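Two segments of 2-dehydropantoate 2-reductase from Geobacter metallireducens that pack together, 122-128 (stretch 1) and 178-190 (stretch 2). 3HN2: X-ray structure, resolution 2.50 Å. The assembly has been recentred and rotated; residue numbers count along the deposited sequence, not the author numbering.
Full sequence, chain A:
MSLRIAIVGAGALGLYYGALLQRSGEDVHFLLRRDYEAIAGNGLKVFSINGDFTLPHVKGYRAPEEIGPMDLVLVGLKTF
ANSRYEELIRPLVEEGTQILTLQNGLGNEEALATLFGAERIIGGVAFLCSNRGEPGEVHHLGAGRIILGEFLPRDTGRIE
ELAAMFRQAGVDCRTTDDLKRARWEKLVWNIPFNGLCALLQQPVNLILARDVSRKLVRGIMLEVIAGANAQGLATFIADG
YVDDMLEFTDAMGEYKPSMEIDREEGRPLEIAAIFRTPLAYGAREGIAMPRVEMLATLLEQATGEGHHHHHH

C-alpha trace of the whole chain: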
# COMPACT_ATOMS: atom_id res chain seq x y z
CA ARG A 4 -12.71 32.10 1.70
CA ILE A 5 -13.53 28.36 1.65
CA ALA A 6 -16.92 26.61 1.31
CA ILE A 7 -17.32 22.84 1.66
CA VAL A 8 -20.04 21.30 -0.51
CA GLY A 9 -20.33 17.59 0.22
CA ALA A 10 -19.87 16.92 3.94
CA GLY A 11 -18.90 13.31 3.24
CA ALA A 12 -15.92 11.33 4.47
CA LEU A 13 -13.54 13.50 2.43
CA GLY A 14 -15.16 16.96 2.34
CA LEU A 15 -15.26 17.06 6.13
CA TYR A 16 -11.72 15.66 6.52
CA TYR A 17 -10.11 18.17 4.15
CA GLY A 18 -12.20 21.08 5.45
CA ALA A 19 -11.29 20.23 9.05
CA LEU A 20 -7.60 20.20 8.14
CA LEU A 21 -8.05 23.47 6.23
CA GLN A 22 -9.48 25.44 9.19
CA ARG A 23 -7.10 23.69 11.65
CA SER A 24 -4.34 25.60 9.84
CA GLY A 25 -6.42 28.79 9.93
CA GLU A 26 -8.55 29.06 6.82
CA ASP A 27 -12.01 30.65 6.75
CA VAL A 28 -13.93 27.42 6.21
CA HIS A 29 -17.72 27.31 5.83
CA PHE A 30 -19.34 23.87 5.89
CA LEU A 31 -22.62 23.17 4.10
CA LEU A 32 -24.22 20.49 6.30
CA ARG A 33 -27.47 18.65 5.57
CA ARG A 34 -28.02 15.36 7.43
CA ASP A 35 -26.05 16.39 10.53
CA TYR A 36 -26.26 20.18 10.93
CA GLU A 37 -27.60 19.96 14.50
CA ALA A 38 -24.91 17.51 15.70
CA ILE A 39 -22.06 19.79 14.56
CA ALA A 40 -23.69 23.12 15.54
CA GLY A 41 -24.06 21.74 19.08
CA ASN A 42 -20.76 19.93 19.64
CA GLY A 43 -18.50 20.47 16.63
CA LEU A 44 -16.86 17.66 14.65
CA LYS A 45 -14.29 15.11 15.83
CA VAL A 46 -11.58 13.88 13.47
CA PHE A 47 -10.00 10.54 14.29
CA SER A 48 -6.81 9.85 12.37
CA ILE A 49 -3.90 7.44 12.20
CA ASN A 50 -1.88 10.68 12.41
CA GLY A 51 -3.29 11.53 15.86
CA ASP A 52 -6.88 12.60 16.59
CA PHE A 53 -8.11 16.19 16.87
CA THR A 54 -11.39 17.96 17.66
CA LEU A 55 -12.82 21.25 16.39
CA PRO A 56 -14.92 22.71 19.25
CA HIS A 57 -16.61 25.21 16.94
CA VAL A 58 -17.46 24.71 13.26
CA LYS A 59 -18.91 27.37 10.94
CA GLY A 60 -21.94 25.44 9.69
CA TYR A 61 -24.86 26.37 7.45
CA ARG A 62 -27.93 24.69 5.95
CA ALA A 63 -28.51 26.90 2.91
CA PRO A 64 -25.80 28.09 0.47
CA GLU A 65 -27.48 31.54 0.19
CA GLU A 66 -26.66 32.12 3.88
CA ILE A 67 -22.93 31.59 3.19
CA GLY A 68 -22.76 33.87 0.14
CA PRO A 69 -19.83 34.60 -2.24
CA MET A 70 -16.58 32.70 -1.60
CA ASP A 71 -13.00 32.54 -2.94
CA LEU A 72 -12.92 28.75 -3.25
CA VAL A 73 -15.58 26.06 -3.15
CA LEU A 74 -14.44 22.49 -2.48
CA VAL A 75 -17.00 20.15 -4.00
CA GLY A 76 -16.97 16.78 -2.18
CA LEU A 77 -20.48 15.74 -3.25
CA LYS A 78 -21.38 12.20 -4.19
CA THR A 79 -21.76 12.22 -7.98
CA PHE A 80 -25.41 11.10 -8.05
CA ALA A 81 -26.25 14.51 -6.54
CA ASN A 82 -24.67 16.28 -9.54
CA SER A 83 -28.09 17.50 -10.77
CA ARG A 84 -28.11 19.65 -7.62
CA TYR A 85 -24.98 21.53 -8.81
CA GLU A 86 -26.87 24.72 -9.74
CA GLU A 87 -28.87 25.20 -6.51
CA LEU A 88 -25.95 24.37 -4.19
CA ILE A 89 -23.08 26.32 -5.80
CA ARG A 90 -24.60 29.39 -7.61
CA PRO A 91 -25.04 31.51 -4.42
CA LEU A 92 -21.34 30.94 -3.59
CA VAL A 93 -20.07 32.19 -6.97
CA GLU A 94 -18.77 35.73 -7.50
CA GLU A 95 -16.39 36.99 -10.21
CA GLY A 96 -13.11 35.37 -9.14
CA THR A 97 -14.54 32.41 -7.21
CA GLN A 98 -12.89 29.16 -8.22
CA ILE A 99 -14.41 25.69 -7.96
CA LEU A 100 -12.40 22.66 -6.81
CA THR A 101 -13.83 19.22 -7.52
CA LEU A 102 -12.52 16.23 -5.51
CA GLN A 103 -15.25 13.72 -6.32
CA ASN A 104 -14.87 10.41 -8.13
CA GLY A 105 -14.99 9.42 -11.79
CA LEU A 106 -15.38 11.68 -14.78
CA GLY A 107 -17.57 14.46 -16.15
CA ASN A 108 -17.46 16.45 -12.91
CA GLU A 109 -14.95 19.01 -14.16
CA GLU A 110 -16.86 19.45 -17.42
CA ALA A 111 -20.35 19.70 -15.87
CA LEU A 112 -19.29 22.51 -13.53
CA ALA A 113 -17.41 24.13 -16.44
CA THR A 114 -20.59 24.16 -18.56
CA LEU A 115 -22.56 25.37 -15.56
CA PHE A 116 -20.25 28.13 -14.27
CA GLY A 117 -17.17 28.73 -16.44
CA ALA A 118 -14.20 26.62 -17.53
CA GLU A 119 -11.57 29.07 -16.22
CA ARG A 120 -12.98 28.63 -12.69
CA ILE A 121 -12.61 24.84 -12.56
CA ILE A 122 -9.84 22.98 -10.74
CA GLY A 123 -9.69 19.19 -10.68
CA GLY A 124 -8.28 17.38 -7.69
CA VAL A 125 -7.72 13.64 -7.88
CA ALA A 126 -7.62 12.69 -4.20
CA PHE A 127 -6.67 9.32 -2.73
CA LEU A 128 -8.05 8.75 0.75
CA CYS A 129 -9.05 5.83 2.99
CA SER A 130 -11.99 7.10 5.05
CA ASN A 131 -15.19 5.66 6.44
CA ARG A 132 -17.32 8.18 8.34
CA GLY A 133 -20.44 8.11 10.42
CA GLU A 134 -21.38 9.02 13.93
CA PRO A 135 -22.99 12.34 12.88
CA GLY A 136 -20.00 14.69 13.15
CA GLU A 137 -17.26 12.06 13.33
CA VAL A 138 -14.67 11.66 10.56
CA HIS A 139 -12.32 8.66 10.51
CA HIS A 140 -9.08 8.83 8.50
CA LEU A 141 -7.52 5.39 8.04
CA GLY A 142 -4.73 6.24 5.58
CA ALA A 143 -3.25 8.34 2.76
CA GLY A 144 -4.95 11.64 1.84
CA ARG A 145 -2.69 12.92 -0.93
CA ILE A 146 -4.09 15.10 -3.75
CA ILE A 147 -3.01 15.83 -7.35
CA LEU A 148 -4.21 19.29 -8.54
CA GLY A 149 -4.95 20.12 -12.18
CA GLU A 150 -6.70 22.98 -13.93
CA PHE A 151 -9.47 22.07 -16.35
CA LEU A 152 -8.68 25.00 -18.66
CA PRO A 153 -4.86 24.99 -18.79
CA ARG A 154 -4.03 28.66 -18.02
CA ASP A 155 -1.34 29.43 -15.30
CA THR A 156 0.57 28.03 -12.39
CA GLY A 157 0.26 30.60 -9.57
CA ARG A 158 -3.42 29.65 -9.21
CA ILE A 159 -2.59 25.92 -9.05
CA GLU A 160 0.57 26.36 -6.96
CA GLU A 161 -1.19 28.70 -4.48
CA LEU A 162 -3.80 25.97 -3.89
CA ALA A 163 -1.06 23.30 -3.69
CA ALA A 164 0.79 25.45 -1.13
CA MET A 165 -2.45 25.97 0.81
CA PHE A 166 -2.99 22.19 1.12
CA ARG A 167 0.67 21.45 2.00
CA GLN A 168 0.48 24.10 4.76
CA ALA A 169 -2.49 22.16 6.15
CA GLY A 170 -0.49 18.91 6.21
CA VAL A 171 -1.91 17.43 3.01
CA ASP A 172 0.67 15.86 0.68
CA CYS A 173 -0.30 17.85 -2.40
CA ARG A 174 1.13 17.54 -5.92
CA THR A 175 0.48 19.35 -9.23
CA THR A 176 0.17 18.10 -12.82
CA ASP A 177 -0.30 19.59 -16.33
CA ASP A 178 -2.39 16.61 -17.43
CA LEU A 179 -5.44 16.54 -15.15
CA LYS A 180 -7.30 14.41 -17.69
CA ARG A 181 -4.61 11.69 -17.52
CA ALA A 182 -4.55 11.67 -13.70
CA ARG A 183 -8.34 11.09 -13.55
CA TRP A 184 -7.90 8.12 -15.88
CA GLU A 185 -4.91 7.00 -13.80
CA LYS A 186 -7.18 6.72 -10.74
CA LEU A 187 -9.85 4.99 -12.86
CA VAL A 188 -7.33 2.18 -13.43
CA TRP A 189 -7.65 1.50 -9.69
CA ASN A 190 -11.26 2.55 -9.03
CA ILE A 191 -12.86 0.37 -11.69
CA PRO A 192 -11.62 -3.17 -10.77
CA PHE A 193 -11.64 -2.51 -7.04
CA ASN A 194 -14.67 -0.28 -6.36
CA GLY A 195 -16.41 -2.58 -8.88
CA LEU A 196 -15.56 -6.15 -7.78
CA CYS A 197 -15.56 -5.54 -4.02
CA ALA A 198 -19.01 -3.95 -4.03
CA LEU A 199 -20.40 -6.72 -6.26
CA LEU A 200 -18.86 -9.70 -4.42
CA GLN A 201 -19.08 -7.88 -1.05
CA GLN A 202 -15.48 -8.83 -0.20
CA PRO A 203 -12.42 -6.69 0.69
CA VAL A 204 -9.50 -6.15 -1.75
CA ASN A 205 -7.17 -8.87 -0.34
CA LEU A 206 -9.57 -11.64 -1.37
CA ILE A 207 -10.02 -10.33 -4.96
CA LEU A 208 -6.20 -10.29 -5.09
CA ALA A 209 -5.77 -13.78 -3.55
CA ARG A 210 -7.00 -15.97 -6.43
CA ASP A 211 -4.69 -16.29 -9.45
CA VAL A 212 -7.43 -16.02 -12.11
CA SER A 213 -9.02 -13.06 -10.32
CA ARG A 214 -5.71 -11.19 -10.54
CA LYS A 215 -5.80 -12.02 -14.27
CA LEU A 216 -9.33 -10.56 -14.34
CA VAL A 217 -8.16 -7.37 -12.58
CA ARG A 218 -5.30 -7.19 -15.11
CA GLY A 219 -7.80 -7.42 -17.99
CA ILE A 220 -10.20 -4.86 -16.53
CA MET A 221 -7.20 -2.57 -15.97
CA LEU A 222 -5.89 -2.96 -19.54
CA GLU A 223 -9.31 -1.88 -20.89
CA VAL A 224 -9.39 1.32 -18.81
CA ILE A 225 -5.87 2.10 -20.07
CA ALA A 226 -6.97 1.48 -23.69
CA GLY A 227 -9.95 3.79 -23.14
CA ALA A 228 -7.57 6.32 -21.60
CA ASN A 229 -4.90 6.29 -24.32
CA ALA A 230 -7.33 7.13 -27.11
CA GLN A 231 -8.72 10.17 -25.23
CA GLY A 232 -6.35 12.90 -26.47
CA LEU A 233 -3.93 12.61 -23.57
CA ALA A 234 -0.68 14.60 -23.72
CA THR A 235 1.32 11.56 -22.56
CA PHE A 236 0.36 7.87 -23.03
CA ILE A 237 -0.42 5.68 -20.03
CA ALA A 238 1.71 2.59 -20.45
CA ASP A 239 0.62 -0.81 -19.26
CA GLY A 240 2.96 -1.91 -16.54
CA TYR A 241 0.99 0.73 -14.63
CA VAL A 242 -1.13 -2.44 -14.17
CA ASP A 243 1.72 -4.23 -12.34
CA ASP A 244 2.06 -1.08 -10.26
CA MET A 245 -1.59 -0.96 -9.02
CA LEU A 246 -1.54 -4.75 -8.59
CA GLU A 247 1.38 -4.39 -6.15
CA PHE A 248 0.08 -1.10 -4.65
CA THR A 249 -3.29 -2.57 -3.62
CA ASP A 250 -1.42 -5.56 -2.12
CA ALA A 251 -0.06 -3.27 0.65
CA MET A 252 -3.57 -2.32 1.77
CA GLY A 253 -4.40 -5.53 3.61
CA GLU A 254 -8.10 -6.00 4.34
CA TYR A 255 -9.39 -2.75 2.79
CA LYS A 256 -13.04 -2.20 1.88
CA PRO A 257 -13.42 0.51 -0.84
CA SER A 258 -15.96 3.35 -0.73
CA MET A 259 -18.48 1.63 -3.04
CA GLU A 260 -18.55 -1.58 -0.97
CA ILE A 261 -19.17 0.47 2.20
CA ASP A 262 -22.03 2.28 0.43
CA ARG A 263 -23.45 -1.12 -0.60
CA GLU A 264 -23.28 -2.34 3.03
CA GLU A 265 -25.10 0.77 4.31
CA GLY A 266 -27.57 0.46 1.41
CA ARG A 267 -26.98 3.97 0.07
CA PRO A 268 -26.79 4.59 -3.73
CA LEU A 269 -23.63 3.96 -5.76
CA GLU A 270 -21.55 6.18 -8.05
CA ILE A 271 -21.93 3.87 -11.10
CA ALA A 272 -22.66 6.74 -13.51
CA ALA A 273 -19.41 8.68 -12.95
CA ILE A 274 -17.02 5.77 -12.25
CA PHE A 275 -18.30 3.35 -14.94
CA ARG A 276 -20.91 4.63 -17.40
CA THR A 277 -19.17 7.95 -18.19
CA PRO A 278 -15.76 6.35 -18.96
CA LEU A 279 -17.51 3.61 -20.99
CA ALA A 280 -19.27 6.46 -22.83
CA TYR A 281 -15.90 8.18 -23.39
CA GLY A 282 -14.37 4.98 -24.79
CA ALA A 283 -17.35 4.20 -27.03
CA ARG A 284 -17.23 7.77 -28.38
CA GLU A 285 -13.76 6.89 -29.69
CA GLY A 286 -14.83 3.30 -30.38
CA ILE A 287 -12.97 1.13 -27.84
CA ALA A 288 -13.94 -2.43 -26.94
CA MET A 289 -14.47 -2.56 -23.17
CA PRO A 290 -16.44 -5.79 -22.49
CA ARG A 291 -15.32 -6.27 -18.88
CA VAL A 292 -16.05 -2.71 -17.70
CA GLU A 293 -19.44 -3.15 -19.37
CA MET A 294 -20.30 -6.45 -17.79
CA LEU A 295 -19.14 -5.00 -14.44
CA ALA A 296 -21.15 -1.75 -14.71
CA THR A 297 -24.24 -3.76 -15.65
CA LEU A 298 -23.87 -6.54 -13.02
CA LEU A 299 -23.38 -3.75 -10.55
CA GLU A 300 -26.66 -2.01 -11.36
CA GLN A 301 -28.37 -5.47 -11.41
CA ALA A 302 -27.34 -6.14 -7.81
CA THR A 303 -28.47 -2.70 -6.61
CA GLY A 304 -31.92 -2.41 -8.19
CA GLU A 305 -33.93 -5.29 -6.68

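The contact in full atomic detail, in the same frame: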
# COMPACT_ATOMS: atom_id res chain seq x y z
N ILE A 122 -11.07 23.67 -11.12
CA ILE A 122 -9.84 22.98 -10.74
C ILE A 122 -10.18 21.53 -10.36
O ILE A 122 -11.07 21.26 -9.55
CB ILE A 122 -9.07 23.71 -9.60
CG1 ILE A 122 -8.53 25.06 -10.08
CG2 ILE A 122 -7.87 22.90 -9.12
CD1 ILE A 122 -9.38 26.25 -9.69
N GLY A 123 -9.49 20.59 -10.98
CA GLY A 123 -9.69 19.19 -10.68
C GLY A 123 -8.66 18.69 -9.69
O GLY A 123 -7.46 18.92 -9.86
N GLY A 124 -9.15 18.03 -8.66
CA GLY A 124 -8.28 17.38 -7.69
C GLY A 124 -8.57 15.90 -7.63
O GLY A 124 -9.65 15.49 -7.18
N VAL A 125 -7.64 15.08 -8.11
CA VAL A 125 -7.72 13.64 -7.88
C VAL A 125 -7.13 13.37 -6.50
O VAL A 125 -5.94 13.57 -6.27
CB VAL A 125 -7.11 12.76 -9.03
CG1 VAL A 125 -5.93 13.42 -9.65
CG2 VAL A 125 -6.76 11.35 -8.54
N ALA A 126 -8.00 12.97 -5.58
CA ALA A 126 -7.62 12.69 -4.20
C ALA A 126 -7.61 11.19 -3.96
O ALA A 126 -8.41 10.46 -4.53
CB ALA A 126 -8.59 13.36 -3.25
N PHE A 127 -6.69 10.73 -3.12
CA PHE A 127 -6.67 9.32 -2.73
C PHE A 127 -6.67 9.20 -1.22
O PHE A 127 -5.68 9.51 -0.56
CB PHE A 127 -5.47 8.58 -3.35
CG PHE A 127 -5.68 7.10 -3.45
CD1 PHE A 127 -6.27 6.54 -4.58
CD2 PHE A 127 -5.29 6.25 -2.41
CE1 PHE A 127 -6.48 5.16 -4.68
CE2 PHE A 127 -5.49 4.88 -2.50
CZ PHE A 127 -6.08 4.33 -3.64
N LEU A 128 -7.79 8.72 -0.69
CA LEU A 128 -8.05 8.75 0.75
C LEU A 128 -8.76 7.47 1.19
O LEU A 128 -9.67 7.00 0.52
CB LEU A 128 -8.96 9.94 1.05
CG LEU A 128 -8.74 10.88 2.24
CD1 LEU A 128 -9.85 11.91 2.21
CD2 LEU A 128 -8.73 10.17 3.58
N ASP A 178 -1.44 17.51 -16.78
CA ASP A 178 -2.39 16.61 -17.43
C ASP A 178 -3.35 16.07 -16.38
O ASP A 178 -3.19 14.95 -15.87
CB ASP A 178 -1.64 15.49 -18.15
CG ASP A 178 -2.40 14.97 -19.35
OD1 ASP A 178 -3.58 15.35 -19.55
OD2 ASP A 178 -1.80 14.16 -20.10
N LEU A 179 -4.35 16.89 -16.06
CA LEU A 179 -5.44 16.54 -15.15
C LEU A 179 -6.23 15.35 -15.69
O LEU A 179 -6.55 14.41 -14.96
CB LEU A 179 -6.36 17.75 -14.96
CG LEU A 179 -7.72 17.54 -14.29
CD1 LEU A 179 -7.54 17.14 -12.84
CD2 LEU A 179 -8.57 18.80 -14.41
N LYS A 180 -6.54 15.43 -16.99
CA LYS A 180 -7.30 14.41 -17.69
C LYS A 180 -6.66 13.03 -17.52
O LYS A 180 -7.37 12.06 -17.22
CB LYS A 180 -7.40 14.78 -19.17
CG LYS A 180 -8.62 14.23 -19.90
CD LYS A 180 -8.45 14.37 -21.41
CE LYS A 180 -9.77 14.23 -22.15
NZ LYS A 180 -10.53 15.52 -22.19
N ARG A 181 -5.34 12.95 -17.68
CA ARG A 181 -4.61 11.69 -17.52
C ARG A 181 -4.72 11.15 -16.11
O ARG A 181 -5.05 9.99 -15.92
CB ARG A 181 -3.14 11.85 -17.92
CG ARG A 181 -2.31 10.56 -17.76
CD ARG A 181 -0.84 10.81 -18.03
NE ARG A 181 -0.02 9.93 -17.19
CZ ARG A 181 0.76 8.96 -17.65
NH1 ARG A 181 0.88 8.74 -18.95
NH2 ARG A 181 1.44 8.21 -16.79
N ALA A 182 -4.50 12.01 -15.12
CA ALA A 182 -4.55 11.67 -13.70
C ALA A 182 -5.89 11.10 -13.23
O ALA A 182 -5.92 10.22 -12.36
CB ALA A 182 -4.16 12.88 -12.88
N ARG A 183 -6.99 11.62 -13.79
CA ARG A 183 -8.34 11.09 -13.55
C ARG A 183 -8.43 9.65 -14.05
O ARG A 183 -8.91 8.76 -13.34
CB ARG A 183 -9.40 11.96 -14.27
CG ARG A 183 -9.66 13.33 -13.64
CD ARG A 183 -10.89 13.32 -12.74
NE ARG A 183 -10.69 14.20 -11.58
CZ ARG A 183 -11.41 14.15 -10.46
NH1 ARG A 183 -11.14 15.00 -9.48
NH2 ARG A 183 -12.39 13.27 -10.32
N TRP A 184 -7.95 9.44 -15.27
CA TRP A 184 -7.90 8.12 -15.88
C TRP A 184 -6.94 7.18 -15.15
O TRP A 184 -7.17 5.97 -15.10
CB TRP A 184 -7.50 8.23 -17.35
CG TRP A 184 -8.65 8.53 -18.26
CD1 TRP A 184 -8.97 9.74 -18.80
CD2 TRP A 184 -9.64 7.60 -18.73
NE1 TRP A 184 -10.10 9.62 -19.59
CE2 TRP A 184 -10.53 8.32 -19.56
CE3 TRP A 184 -9.86 6.23 -18.52
CZ2 TRP A 184 -11.62 7.72 -20.19
CZ3 TRP A 184 -10.95 5.63 -19.16
CH2 TRP A 184 -11.81 6.38 -19.98
N GLU A 185 -5.87 7.74 -14.60
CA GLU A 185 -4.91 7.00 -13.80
C GLU A 185 -5.57 6.41 -12.56
O GLU A 185 -5.30 5.26 -12.21
CB GLU A 185 -3.73 7.89 -13.39
CG GLU A 185 -2.80 8.32 -14.53
CD GLU A 185 -1.55 9.06 -14.04
OE1 GLU A 185 -1.64 9.77 -13.01
OE2 GLU A 185 -0.49 8.93 -14.68
N LYS A 186 -6.45 7.18 -11.93
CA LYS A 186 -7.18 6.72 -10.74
C LYS A 186 -8.31 5.76 -11.10
O LYS A 186 -8.70 4.92 -10.29
CB LYS A 186 -7.73 7.89 -9.93
CG LYS A 186 -7.84 7.57 -8.45
CD LYS A 186 -8.97 8.32 -7.78
CE LYS A 186 -9.22 7.76 -6.38
NZ LYS A 186 -10.24 8.54 -5.63
N LEU A 187 -8.83 5.90 -12.32
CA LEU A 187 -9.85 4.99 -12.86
C LEU A 187 -9.31 3.58 -13.06
O LEU A 187 -10.07 2.61 -12.97
CB LEU A 187 -10.42 5.54 -14.18
CG LEU A 187 -11.84 6.13 -14.24
CD1 LEU A 187 -12.44 6.46 -12.87
CD2 LEU A 187 -11.90 7.37 -15.17
N VAL A 188 -8.01 3.47 -13.33
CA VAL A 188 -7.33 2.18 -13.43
C VAL A 188 -7.41 1.41 -12.11
O VAL A 188 -7.44 0.18 -12.11
CB VAL A 188 -5.86 2.34 -13.90
CG1 VAL A 188 -5.09 1.00 -13.82
CG2 VAL A 188 -5.82 2.86 -15.31
N TRP A 189 -7.49 2.13 -11.00
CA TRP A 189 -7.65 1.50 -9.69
C TRP A 189 -9.11 1.36 -9.30
O TRP A 189 -9.53 0.30 -8.79
CB TRP A 189 -6.89 2.28 -8.61
CG TRP A 189 -6.79 1.48 -7.36
CD1 TRP A 189 -5.81 0.59 -7.03
CD2 TRP A 189 -7.74 1.46 -6.28
NE1 TRP A 189 -6.07 0.03 -5.81
CE2 TRP A 189 -7.25 0.53 -5.32
CE3 TRP A 189 -8.94 2.13 -6.02
CZ2 TRP A 189 -7.92 0.26 -4.13
CZ3 TRP A 189 -9.62 1.85 -4.83
CH2 TRP A 189 -9.11 0.93 -3.90
N ASN A 190 -9.87 2.44 -9.51
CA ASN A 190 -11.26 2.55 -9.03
C ASN A 190 -12.23 1.61 -9.72
O ASN A 190 -13.25 1.25 -9.14
CB ASN A 190 -11.78 3.99 -9.20
CG ASN A 190 -11.69 4.81 -7.92
OD1 ASN A 190 -11.03 4.42 -6.95
ND2 ASN A 190 -12.34 5.97 -7.93

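The helix of stretch 2 lies along the strand 122-128 with the two segments running in nearly the same direction, 26° apart, and their axes approach to 8.7 Å. Such a small angle lets successive turns of the helix meet alternate residues of the strand, G123, V125 and F127, and together the two bury 461 Å².

D178 occupies the N-cap position, just ahead of the first turn, and does not touch the strand. The contact begins at L179. Its CA-to-CB bond points sideways, but the t,p rotamer brings the end of the side chain in, so that CD1 lies 3.5 Å from O of G123. Glycine suits this place because a CB on residue 123 would point toward the helix and fall 2.6 Å from L179 CD1, a clash.

K180 and R181 lie out of reach of the strand; long polar side chains suit positions at least partly open to solvent. R181 instead braces its own helix through a salt bridge, NE to OE2 of E185 at 2.7 Å, one turn on.

A182 points directly at the strand. Its CB packs 3.7 Å from CG1 of V125, a small methyl against a branched side chain that itself points toward the helix and is the residue most covered by this contact. Next, R183 sends its guanidinium along the strand backbone near G123, G124 and V125. NH1 comes within 2.8 Å of O of G124, yet the angle is too poor for a hydrogen bond; the approach still places a positive group beside a carbonyl oxygen, while NH2 is hydrogen-bonded elsewhere in the structure.

K186, one turn after A182, again points toward the strand and does two jobs. Its extended chain, t at all four chi angles, lays apolar methylenes against its neighbours: CD is 3.8 Å from CG2 of V125, and CE is 3.7 Å from CD1 of F127. At its tip, NZ donates a hydrogen bond to O of A126 at 2.9 Å. This is the only hydrogen bond between the stretches. The acceptor is a backbone carbonyl, while the CA-to-CB bond of A126 points away from the helix, as strand alternation after V125 implies.

W189 completes the contact. F127 starts out sideways but, with chi1 t, its ring comes nearer and presents its edge to the face of the indole: CE1 of F127 is 4.1 Å from CE3 of W189, the planes stand at 79°, and the centroid of the six-membered ring is 5.4 Å from that of F127.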